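Local structure of putative transcriptional regulator (Methanosarcina mazei, 3R0A) at residues L29-S34 with Q60-K65; R74-Q77 with G83-Y86; A47-K50 with D55-T58; K19-L24 with Q101-S106; K64-H67 with I71-R74. The protein is probably a DNA-binding transcriptional regulator, a winged helix-turn-helix protein related to the DnaD N-terminal domain and assembled as a two-chain unit. All coordinates share one frame; numbering follows the deposited sequence.

Contact 1 (L29-S34 with Q60-K65); sequences LNVMKS and QRSVKK
Helix 26-37 passes helix 56-68 with Val31 set against Ser62, whose CA atoms, 6.8 Å apart, mark the nearest approach of segments 29-34 and 60-65. Each segment keeps its own helical hydrogen bonds, such as Lys33 N to Leu29 O, and none joins the two. Both CB atoms of the central pair point across the gap. Val31 divides its branches between two neighbours: CG2 rests on the serine, 4.0 Å from Ser62 OG, while CG1, anti to the backbone N (chi1 159°), meets Val63 CG2 at 4.1 Å, the two valines crossing at about a right angle. A small serine suits this place because it lets the helices come near, and its OG bonds back to Thr58 O in its own helix and across to Asp28 OD1 of helix 26-37. Val31 also packs on Leu52. Replacing Val31 with an alanine removes both methyl branches, which would probably open a gap beside Ser62 OG and Val63 CG2. Only van der Waals contact links the two segments directly, through buried side chains, so their hold rests on shape and exclusion of water; Asp28, just before the first, adds polar ties to Ser62 and Lys65.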
# COMPACT_ATOMS: atom_id res chain seq x y z
N LEU B 29 -12.61 8.01 15.81
CA LEU B 29 -11.23 7.76 16.13
C LEU B 29 -10.94 8.27 17.54
O LEU B 29 -10.34 7.56 18.36
CB LEU B 29 -10.32 8.42 15.09
CG LEU B 29 -8.85 8.46 15.51
CD1 LEU B 29 -8.20 7.07 15.37
CD2 LEU B 29 -8.10 9.54 14.76
N ASN B 30 -11.37 9.50 17.80
CA ASN B 30 -11.31 10.09 19.15
C ASN B 30 -12.05 9.28 20.22
O ASN B 30 -11.63 9.24 21.36
CB ASN B 30 -11.81 11.52 19.14
CG ASN B 30 -10.73 12.51 18.72
OD1 ASN B 30 -11.02 13.65 18.38
ND2 ASN B 30 -9.48 12.07 18.74
N VAL B 31 -13.13 8.61 19.84
CA VAL B 31 -13.76 7.65 20.74
C VAL B 31 -12.87 6.43 20.91
O VAL B 31 -12.64 6.00 22.03
CB VAL B 31 -15.19 7.27 20.32
CG1 VAL B 31 -15.62 5.96 20.93
CG2 VAL B 31 -16.18 8.41 20.65
N MSE B 32 -12.35 5.87 19.82
CA MSE B 32 -11.42 4.76 19.96
C MSE B 32 -10.23 5.14 20.85
O MSE B 32 -9.81 4.32 21.68
CB MSE B 32 -10.89 4.29 18.61
CG MSE B 32 -10.02 3.03 18.65
SE MSE B 32 -9.59 2.62 16.80
CE MSE B 32 -9.53 0.74 16.87
N LYS B 33 -9.70 6.37 20.67
CA LYS B 33 -8.54 6.89 21.43
C LYS B 33 -8.90 6.93 22.92
O LYS B 33 -8.10 6.52 23.76
CB LYS B 33 -8.10 8.30 20.99
CG LYS B 33 -7.71 8.52 19.53
CD LYS B 33 -6.25 8.19 19.19
CE LYS B 33 -5.34 9.44 19.15
NZ LYS B 33 -5.95 10.58 18.41
N SER B 34 -10.12 7.41 23.21
CA SER B 34 -10.65 7.44 24.56
C SER B 34 -10.62 6.10 25.30
O SER B 34 -10.33 6.05 26.50
CB SER B 34 -12.08 7.95 24.54
OG SER B 34 -12.13 9.26 25.09
N GLN B 60 -22.81 7.01 20.62
CA GLN B 60 -23.48 5.72 20.39
C GLN B 60 -23.17 5.15 19.01
O GLN B 60 -23.04 3.94 18.84
CB GLN B 60 -25.00 5.84 20.55
CG GLN B 60 -25.49 5.68 21.98
CD GLN B 60 -25.38 4.25 22.54
OE1 GLN B 60 -25.59 4.04 23.74
NE2 GLN B 60 -25.07 3.26 21.68
N ARG B 61 -23.05 6.04 18.05
CA ARG B 61 -22.82 5.68 16.68
C ARG B 61 -21.39 5.13 16.51
O ARG B 61 -21.20 4.12 15.83
CB ARG B 61 -23.04 6.92 15.82
CG ARG B 61 -23.54 6.65 14.42
CD ARG B 61 -23.49 7.92 13.54
NE ARG B 61 -24.33 9.02 14.03
CZ ARG B 61 -25.64 8.95 14.24
NH1 ARG B 61 -26.32 7.82 14.05
NH2 ARG B 61 -26.29 10.03 14.69
N SER B 62 -20.41 5.79 17.12
CA SER B 62 -19.00 5.37 17.02
C SER B 62 -18.86 4.02 17.66
O SER B 62 -18.20 3.13 17.12
CB SER B 62 -18.08 6.36 17.75
OG SER B 62 -18.41 7.71 17.45
N VAL B 63 -19.52 3.89 18.81
CA VAL B 63 -19.35 2.77 19.69
C VAL B 63 -20.00 1.56 19.08
O VAL B 63 -19.50 0.45 19.23
CB VAL B 63 -19.86 3.11 21.10
CG1 VAL B 63 -20.70 2.02 21.69
CG2 VAL B 63 -18.69 3.43 22.01
N LYS B 64 -21.09 1.78 18.34
CA LYS B 64 -21.76 0.70 17.66
C LYS B 64 -20.91 0.15 16.52
O LYS B 64 -20.79 -1.06 16.36
CB LYS B 64 -23.11 1.17 17.12
CG LYS B 64 -23.80 0.17 16.21
CD LYS B 64 -25.32 0.39 16.18
CE LYS B 64 -25.92 0.04 14.82
NZ LYS B 64 -25.88 1.23 13.93
N LYS B 65 -20.35 1.05 15.73
CA LYS B 65 -19.49 0.72 14.62
C LYS B 65 -18.25 -0.08 15.08
O LYS B 65 -17.87 -1.05 14.45
CB LYS B 65 -19.03 2.00 13.93
CG LYS B 65 -18.33 1.78 12.58
CD LYS B 65 -17.62 3.03 12.07
CE LYS B 65 -18.56 4.00 11.36
NZ LYS B 65 -17.78 5.21 10.93

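Contact 2 (R74-Q77 with G83-Y86); sequences RSQQ and GYVY
The two strands of a beta hairpin, 72-78 and 84-90, pair here near its turn. They run antiparallel, 154° between their directions. Gln77 and Val85 form a hydrogen-bonded pair: Gln77 N gives a nearly straight bond to Val85 O at 3.1 Å, and the return bond from Val85 N to Gln77 O is weak. On the same face their side chains lie alongside each other, the extended Gln77 bringing NE2 to 3.3 Å from Val85 CG1. Gln76 and Tyr86 are the neighbouring non-hydrogen-bonded pair, with side chains on the other face. The Gln76 amide leans over the Tyr84 ring, NE2 3.5 Å from Tyr84 CB. The Arg74 chain bends about its CG-CD bond (chi3 70°), which lays its guanidinium almost flat, 18° between planes, on Tyr86 in an off-centre cation-pi stack. Arg74 CZ is 4.1 Å from the Tyr86 ring centroid. Tyr84 CE1 approaches the opposite face of that ring, and a hydrogen bond of 3.2 Å joins Tyr84 OH to Tyr86 OH. A serine in place of Tyr86 would probably strip one face of the Arg74 guanidinium, leaving it held from the His67 side, and leave Tyr84 OH without its mate. Long polar and aromatic side chains spread over paired strands suit an exposed hairpin, consistent with the wing of a winged helix-turn-helix domain.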
# COMPACT_ATOMS: atom_id res chain seq x y z
N ARG B 74 -18.17 -5.85 24.35
CA ARG B 74 -19.39 -5.31 24.95
C ARG B 74 -19.97 -6.21 26.04
O ARG B 74 -20.26 -7.37 25.81
CB ARG B 74 -20.48 -5.04 23.87
CG ARG B 74 -21.74 -4.32 24.41
CD ARG B 74 -22.86 -4.25 23.37
NE ARG B 74 -23.44 -5.56 23.11
CZ ARG B 74 -24.23 -5.84 22.08
NH1 ARG B 74 -24.55 -4.89 21.19
NH2 ARG B 74 -24.71 -7.06 21.92
N SER B 75 -20.17 -5.65 27.23
CA SER B 75 -20.88 -6.33 28.31
C SER B 75 -22.14 -5.55 28.75
O SER B 75 -22.52 -4.58 28.11
CB SER B 75 -19.94 -6.57 29.50
OG SER B 75 -20.56 -7.40 30.47
N GLN B 76 -22.77 -6.01 29.85
CA GLN B 76 -24.00 -5.39 30.41
C GLN B 76 -23.87 -5.12 31.89
O GLN B 76 -23.49 -6.00 32.64
CB GLN B 76 -25.12 -6.39 30.34
CG GLN B 76 -26.02 -6.34 29.19
CD GLN B 76 -26.99 -7.46 29.28
OE1 GLN B 76 -26.97 -8.35 28.45
NE2 GLN B 76 -27.83 -7.45 30.31
N GLN B 77 -24.23 -3.91 32.31
CA GLN B 77 -24.51 -3.63 33.72
C GLN B 77 -26.04 -3.62 33.94
O GLN B 77 -26.71 -2.68 33.59
CB GLN B 77 -23.83 -2.31 34.13
CG GLN B 77 -24.43 -1.60 35.35
CD GLN B 77 -24.20 -0.09 35.34
OE1 GLN B 77 -24.66 0.64 36.24
NE2 GLN B 77 -23.48 0.40 34.31
N GLY B 83 -33.86 -3.01 33.73
CA GLY B 83 -33.18 -2.77 32.46
C GLY B 83 -31.68 -3.06 32.45
O GLY B 83 -31.11 -3.59 33.44
N TYR B 84 -31.03 -2.71 31.34
CA TYR B 84 -29.57 -2.80 31.26
C TYR B 84 -29.01 -1.62 30.47
O TYR B 84 -29.71 -0.94 29.71
CB TYR B 84 -29.09 -4.15 30.66
CG TYR B 84 -29.46 -4.33 29.19
CD1 TYR B 84 -28.63 -3.85 28.17
CD2 TYR B 84 -30.66 -4.95 28.84
CE1 TYR B 84 -29.00 -4.01 26.83
CE2 TYR B 84 -31.03 -5.11 27.52
CZ TYR B 84 -30.20 -4.65 26.52
OH TYR B 84 -30.62 -4.84 25.21
N VAL B 85 -27.72 -1.39 30.69
CA VAL B 85 -26.93 -0.42 29.95
C VAL B 85 -25.68 -1.16 29.43
O VAL B 85 -24.94 -1.79 30.21
CB VAL B 85 -26.60 0.78 30.88
CG1 VAL B 85 -26.00 0.28 32.17
CG2 VAL B 85 -25.70 1.81 30.21
N TYR B 86 -25.46 -1.12 28.11
CA TYR B 86 -24.31 -1.77 27.50
C TYR B 86 -23.08 -1.08 27.99
O TYR B 86 -23.04 0.13 28.09
CB TYR B 86 -24.33 -1.67 25.98
CG TYR B 86 -25.33 -2.54 25.27
CD1 TYR B 86 -25.32 -3.94 25.43
CD2 TYR B 86 -26.27 -1.98 24.41
CE1 TYR B 86 -26.23 -4.73 24.76
CE2 TYR B 86 -27.18 -2.77 23.73
CZ TYR B 86 -27.16 -4.13 23.91
OH TYR B 86 -28.09 -4.89 23.21

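Contact 3 (A47-K50 with D55-T58); sequences ALSK and DVST
Ser49 of helix 45-51 meets the beginning of helix 56-68 at Val56, at the tight corner of a helix-turn-helix motif, the unit through which this protein probably reads DNA. The CA atoms of Ser49 and Val56 come within 5.3 Å, a separation that a small residue such as serine suits. Farther along the second helix, Val59 packs against both Leu48 and Ser49. Asp55, the first residue of the second segment, takes the N-cap position. With chi1 at 42° its carboxylate curls over the helix start, and Asp55 OD2 accepts a weak capping bond from Thr58 N at 3.5 Å. An aspartate suits this place: its negative charge would probably interact favourably with the positive end of the helix dipole. Val56 follows and makes the side-chain contact across the corner. Its CG2 branch, anti to the carbonyl carbon, lies against the serine, 3.6 Å from Ser49 CB and 3.4 Å from Ser49 OG. That hydroxyl also comes within 2.9 Å of Val56 N, but the angle is too poor for a hydrogen bond; its partner is Leu54 O, in the turn between the helices. Ser49 therefore serves the corner twice, as a compact spacer and as a clasp on the turn. Thr58 closes the segment and completes the helix start: its branched side chain has a hydroxyl short enough to fold back on the first turn, and Thr58 OG1 donates to a lone pair of Asp55 O, in the carbonyl plane, at 3.1 Å.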
# COMPACT_ATOMS: atom_id res chain seq x y z
N ALA B 47 -21.49 7.90 30.14
CA ALA B 47 -20.24 8.32 30.77
C ALA B 47 -19.27 8.94 29.76
O ALA B 47 -18.65 9.97 30.01
CB ALA B 47 -19.59 7.12 31.48
N LEU B 48 -19.16 8.30 28.60
CA LEU B 48 -18.22 8.70 27.58
C LEU B 48 -18.62 10.02 26.95
O LEU B 48 -17.76 10.82 26.55
CB LEU B 48 -18.18 7.63 26.50
CG LEU B 48 -16.91 7.35 25.72
CD1 LEU B 48 -15.70 7.22 26.63
CD2 LEU B 48 -17.16 6.06 24.98
N SER B 49 -19.93 10.24 26.86
CA SER B 49 -20.49 11.47 26.31
C SER B 49 -20.12 12.65 27.19
O SER B 49 -19.90 13.76 26.70
CB SER B 49 -22.00 11.36 26.18
OG SER B 49 -22.47 12.14 25.10
N LYS B 50 -20.06 12.39 28.49
CA LYS B 50 -19.62 13.38 29.47
C LYS B 50 -18.10 13.51 29.43
O LYS B 50 -17.57 14.62 29.56
CB LYS B 50 -20.08 12.99 30.89
CG LYS B 50 -21.60 12.86 31.08
CD LYS B 50 -22.29 14.21 31.24
CE LYS B 50 -23.62 14.08 32.01
NZ LYS B 50 -24.35 15.39 32.08
N ASP B 55 -22.54 14.71 21.89
CA ASP B 55 -23.90 14.26 22.08
C ASP B 55 -23.96 12.74 22.03
O ASP B 55 -23.45 12.12 21.10
CB ASP B 55 -24.84 14.87 21.04
CG ASP B 55 -24.25 14.89 19.63
OD1 ASP B 55 -23.40 15.77 19.35
OD2 ASP B 55 -24.65 14.04 18.81
N VAL B 56 -24.58 12.16 23.05
CA VAL B 56 -24.76 10.72 23.20
C VAL B 56 -24.96 10.01 21.86
O VAL B 56 -24.42 8.93 21.64
CB VAL B 56 -25.93 10.40 24.19
CG1 VAL B 56 -26.47 8.98 24.00
CG2 VAL B 56 -25.47 10.61 25.62
N SER B 57 -25.72 10.63 20.97
CA SER B 57 -26.10 10.00 19.72
C SER B 57 -24.89 9.69 18.85
O SER B 57 -24.82 8.60 18.28
CB SER B 57 -27.11 10.86 18.95
OG SER B 57 -26.64 12.18 18.78
N THR B 58 -23.95 10.63 18.74
CA THR B 58 -22.75 10.39 17.95
C THR B 58 -21.81 9.41 18.65
O THR B 58 -21.20 8.57 17.99
CB THR B 58 -21.99 11.67 17.52
OG1 THR B 58 -21.59 12.44 18.65
CG2 THR B 58 -22.86 12.52 16.61

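Contact 4 (K19-L24 with Q101-S106); sequences KCALNL and QKIVQS
With chi1 at -65°, Ile103 sets CG2 anti to its backbone N and CG1 beside that nitrogen, and the nearly straight chi2 (167°) carries CD1 outward, giving the residue two prongs against helix 14-22. The CG2 prong sits on the methyl of Ala21, 3.8 Å from Ala21 CB. The CD1 prong reaches past it, 3.5 Å from Ala21 O, and touches Leu22 CD2 at 4.1 Å, the leucine and isoleucine side chains crossing at about a right angle. Alanine suits the middle of this contact, since its single methyl lets helix 93-119 approach, Ala21 CA lying 6.3 Å from Ile103 CA. Just beyond, helix 14-22 ends in a Schellman motif: Asn23, with positive phi, turns the chain, and Leu24 N bonds back to Lys19 O at 2.8 Å. Trp107 extends the packing along the long helix onto Ala21 and Cys20. Cys20 itself is joined by a disulfide to Cys9 of the second subunit, and Gln105 hydrogen-bonds to Gln105 of that subunit. Between the two segments there is no hydrogen bond or charge pair, so a branched isoleucine fitted over an alanine holds them by van der Waals contact, beside stronger bonds that unite the dimer.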
# COMPACT_ATOMS: atom_id res chain seq x y z
N LYS B 19 -7.78 5.67 10.05
CA LYS B 19 -9.16 6.03 9.71
C LYS B 19 -9.66 5.39 8.41
O LYS B 19 -10.82 4.98 8.34
CB LYS B 19 -9.41 7.53 9.77
CG LYS B 19 -9.40 8.04 11.24
CD LYS B 19 -9.90 9.49 11.36
CE LYS B 19 -9.07 10.50 10.57
NZ LYS B 19 -10.00 11.68 10.23
N CYS B 20 -8.76 5.23 7.43
CA CYS B 20 -9.08 4.58 6.15
C CYS B 20 -9.44 3.13 6.35
O CYS B 20 -10.46 2.65 5.87
CB CYS B 20 -7.90 4.67 5.19
SG CYS B 20 -8.22 4.08 3.51
N ALA B 21 -8.60 2.43 7.08
CA ALA B 21 -8.71 1.02 7.19
C ALA B 21 -10.00 0.61 7.94
O ALA B 21 -10.69 -0.35 7.57
CB ALA B 21 -7.46 0.47 7.84
N LEU B 22 -10.34 1.39 8.96
CA LEU B 22 -11.38 1.02 9.87
C LEU B 22 -12.60 1.88 9.57
O LEU B 22 -13.63 1.79 10.26
CB LEU B 22 -10.88 1.22 11.31
CG LEU B 22 -9.77 0.28 11.81
CD1 LEU B 22 -9.40 0.59 13.24
CD2 LEU B 22 -10.19 -1.17 11.70
N ASN B 23 -12.48 2.73 8.55
CA ASN B 23 -13.55 3.61 8.11
C ASN B 23 -14.10 4.46 9.23
O ASN B 23 -15.30 4.47 9.49
CB ASN B 23 -14.68 2.82 7.43
CG ASN B 23 -15.62 3.72 6.68
OD1 ASN B 23 -15.21 4.77 6.11
ND2 ASN B 23 -16.91 3.37 6.71
N LEU B 24 -13.20 5.20 9.89
CA LEU B 24 -13.52 6.01 11.06
C LEU B 24 -13.63 7.49 10.72
O LEU B 24 -12.78 8.04 10.03
CB LEU B 24 -12.42 5.83 12.13
CG LEU B 24 -12.04 4.41 12.57
CD1 LEU B 24 -11.02 4.35 13.69
CD2 LEU B 24 -13.25 3.66 13.04
N GLN B 101 -3.98 -5.11 9.96
CA GLN B 101 -3.03 -5.71 9.01
C GLN B 101 -3.70 -6.57 7.99
O GLN B 101 -3.29 -6.60 6.82
CB GLN B 101 -1.91 -6.48 9.70
CG GLN B 101 -0.75 -6.83 8.74
CD GLN B 101 -0.04 -5.61 8.15
OE1 GLN B 101 -0.05 -4.50 8.73
NE2 GLN B 101 0.58 -5.80 6.99
N LYS B 102 -4.76 -7.27 8.41
CA LYS B 102 -5.55 -8.03 7.48
C LYS B 102 -6.00 -7.09 6.38
O LYS B 102 -5.90 -7.41 5.20
CB LYS B 102 -6.75 -8.68 8.17
CG LYS B 102 -7.07 -10.10 7.67
CD LYS B 102 -6.23 -11.14 8.45
CE LYS B 102 -7.11 -11.86 9.52
NZ LYS B 102 -6.22 -12.30 10.67
N ILE B 103 -6.46 -5.92 6.79
CA ILE B 103 -6.97 -4.88 5.89
C ILE B 103 -5.89 -4.24 4.97
O ILE B 103 -6.09 -4.10 3.76
CB ILE B 103 -7.71 -3.80 6.69
CG1 ILE B 103 -8.96 -4.40 7.36
CG2 ILE B 103 -8.09 -2.64 5.79
CD1 ILE B 103 -9.61 -3.53 8.43
N VAL B 104 -4.76 -3.84 5.56
CA VAL B 104 -3.59 -3.42 4.78
C VAL B 104 -3.15 -4.53 3.82
O VAL B 104 -2.84 -4.28 2.68
CB VAL B 104 -2.38 -3.09 5.69
CG1 VAL B 104 -1.11 -2.88 4.85
CG2 VAL B 104 -2.65 -1.85 6.56
N GLN B 105 -3.13 -5.76 4.30
CA GLN B 105 -2.73 -6.85 3.43
C GLN B 105 -3.62 -6.88 2.17
O GLN B 105 -3.10 -6.99 1.03
CB GLN B 105 -2.77 -8.19 4.20
CG GLN B 105 -2.20 -9.39 3.44
CD GLN B 105 -0.86 -9.05 2.81
OE1 GLN B 105 0.02 -8.50 3.49
NE2 GLN B 105 -0.71 -9.33 1.50
N SER B 106 -4.94 -6.78 2.36
CA SER B 106 -5.89 -6.84 1.23
C SER B 106 -5.71 -5.69 0.26
O SER B 106 -5.93 -5.86 -0.93
CB SER B 106 -7.36 -6.98 1.69
OG SER B 106 -7.89 -5.73 2.11

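Contact 5 (K64-H67 with I71-R74); sequences KKLH and ILQR
His67 and Arg74 meet face to face where helix 56-68 gives way to strand 72-78. The guanidinium lies flat on the imidazole, planes 21° apart and centres separated by 4.4 Å, with His67 NE2 above the middle of the guanidinium and 3.8 Å from Arg74 CZ. The aliphatic root of the arginine touches the ring as well, Arg74 CB standing 3.7 Å from His67 ND1. The histidine reaches over because its CG is anti to the backbone N (chi1 174°), which swings the ring to the strand although its CB starts out pointing away. A flat aromatic suits the spot: the arginine, bearing Tyr86 on its other face, becomes the filling of a sandwich, and its charge would probably disfavour protonation of the imidazole. On the buried side, Leu66 CB rests on Leu72 CD2 at 3.7 Å, and Leu66 CD2 touches Ile71 CG1 at 4.0 Å, branched apolar residues filling the angle between helix and strand. A backbone bond, Ile71 N to Leu66 O at 2.9 Å, ties the helix end to the start of the strand beside them, its donor standing 38° out of the carbonyl plane. Farther out, Met32 packs on both Leu66 and Ile71, Phe35 covers Leu72, and backbone bonds from Ile71 to Tyr91 and from Gln73 to Lys89 hold the strand to its partner. A helix, probably the recognition helix, that turns into the first strand of a hairpin over a mixed apolar core is characteristic of the winged helix-turn-helix fold.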
# COMPACT_ATOMS: atom_id res chain seq x y z
N LYS B 64 -21.09 1.78 18.34
CA LYS B 64 -21.76 0.70 17.66
C LYS B 64 -20.91 0.15 16.52
O LYS B 64 -20.79 -1.06 16.36
CB LYS B 64 -23.11 1.17 17.12
CG LYS B 64 -23.80 0.17 16.21
CD LYS B 64 -25.32 0.39 16.18
CE LYS B 64 -25.92 0.04 14.82
NZ LYS B 64 -25.88 1.23 13.93
N LYS B 65 -20.35 1.05 15.73
CA LYS B 65 -19.49 0.72 14.62
C LYS B 65 -18.25 -0.08 15.08
O LYS B 65 -17.87 -1.05 14.45
CB LYS B 65 -19.03 2.00 13.93
CG LYS B 65 -18.33 1.78 12.58
CD LYS B 65 -17.62 3.03 12.07
CE LYS B 65 -18.56 4.00 11.36
NZ LYS B 65 -17.78 5.21 10.93
N LEU B 66 -17.65 0.34 16.19
CA LEU B 66 -16.41 -0.24 16.69
C LEU B 66 -16.68 -1.63 17.16
O LEU B 66 -15.98 -2.57 16.78
CB LEU B 66 -15.86 0.62 17.82
CG LEU B 66 -15.26 1.95 17.38
CD1 LEU B 66 -14.56 2.65 18.54
CD2 LEU B 66 -14.30 1.71 16.20
N HIS B 67 -17.72 -1.76 17.97
CA HIS B 67 -18.25 -3.06 18.32
C HIS B 67 -18.51 -3.95 17.09
O HIS B 67 -18.11 -5.13 17.10
CB HIS B 67 -19.53 -2.95 19.20
CG HIS B 67 -20.18 -4.27 19.46
ND1 HIS B 67 -19.63 -5.21 20.31
CD2 HIS B 67 -21.29 -4.84 18.94
CE1 HIS B 67 -20.38 -6.30 20.30
NE2 HIS B 67 -21.40 -6.09 19.49
N ILE B 71 -13.49 -3.98 17.37
CA ILE B 71 -12.49 -3.19 18.11
C ILE B 71 -12.85 -3.14 19.62
O ILE B 71 -11.99 -2.88 20.47
CB ILE B 71 -12.44 -1.75 17.61
CG1 ILE B 71 -12.08 -1.67 16.11
CG2 ILE B 71 -11.55 -0.88 18.55
CD1 ILE B 71 -10.99 -2.64 15.60
N LEU B 72 -14.12 -3.40 19.93
CA LEU B 72 -14.64 -3.14 21.26
C LEU B 72 -15.34 -4.40 21.73
O LEU B 72 -16.06 -5.03 20.97
CB LEU B 72 -15.65 -1.99 21.17
CG LEU B 72 -15.55 -0.74 22.00
CD1 LEU B 72 -14.13 -0.06 22.10
CD2 LEU B 72 -16.58 0.25 21.48
N GLN B 73 -15.07 -4.79 22.97
CA GLN B 73 -15.83 -5.81 23.68
C GLN B 73 -17.05 -5.14 24.32
O GLN B 73 -16.95 -4.02 24.81
CB GLN B 73 -14.94 -6.43 24.77
CG GLN B 73 -15.58 -7.55 25.59
CD GLN B 73 -14.57 -8.32 26.46
OE1 GLN B 73 -13.38 -8.01 26.49
NE2 GLN B 73 -15.07 -9.32 27.18
N ARG B 74 -18.17 -5.85 24.35
CA ARG B 74 -19.39 -5.31 24.95
C ARG B 74 -19.97 -6.21 26.04
O ARG B 74 -20.26 -7.37 25.81
CB ARG B 74 -20.48 -5.04 23.87
CG ARG B 74 -21.74 -4.32 24.41
CD ARG B 74 -22.86 -4.25 23.37
NE ARG B 74 -23.44 -5.56 23.11
CZ ARG B 74 -24.23 -5.84 22.08
NH1 ARG B 74 -24.55 -4.89 21.19
NH2 ARG B 74 -24.71 -7.06 21.92

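From the N terminus, segment 19-24 opens the widest loop, which contact 4 closes only at 101-106; every other contact lies within it. Contact 1 starts next, at 29-34, and closes at 60-65, enclosing contact 3, the corner between helices 45-51 and 56-68. Contact 5 begins at Lys64, where contact 1 ends, and contact 2 begins at Arg74, where contact 5 ends, so the three follow like links of a chain from helix bundle to wing. Leu48 packs on Val63 between contacts 3 and 1; Met32 bridges contacts 1, 4 and 5; and Lys65 reaches Asn23 O. Contact 4, about 29 Å from contact 2 between centres, ties helix 14-22 to the long helix 93-119, near the subunit interface.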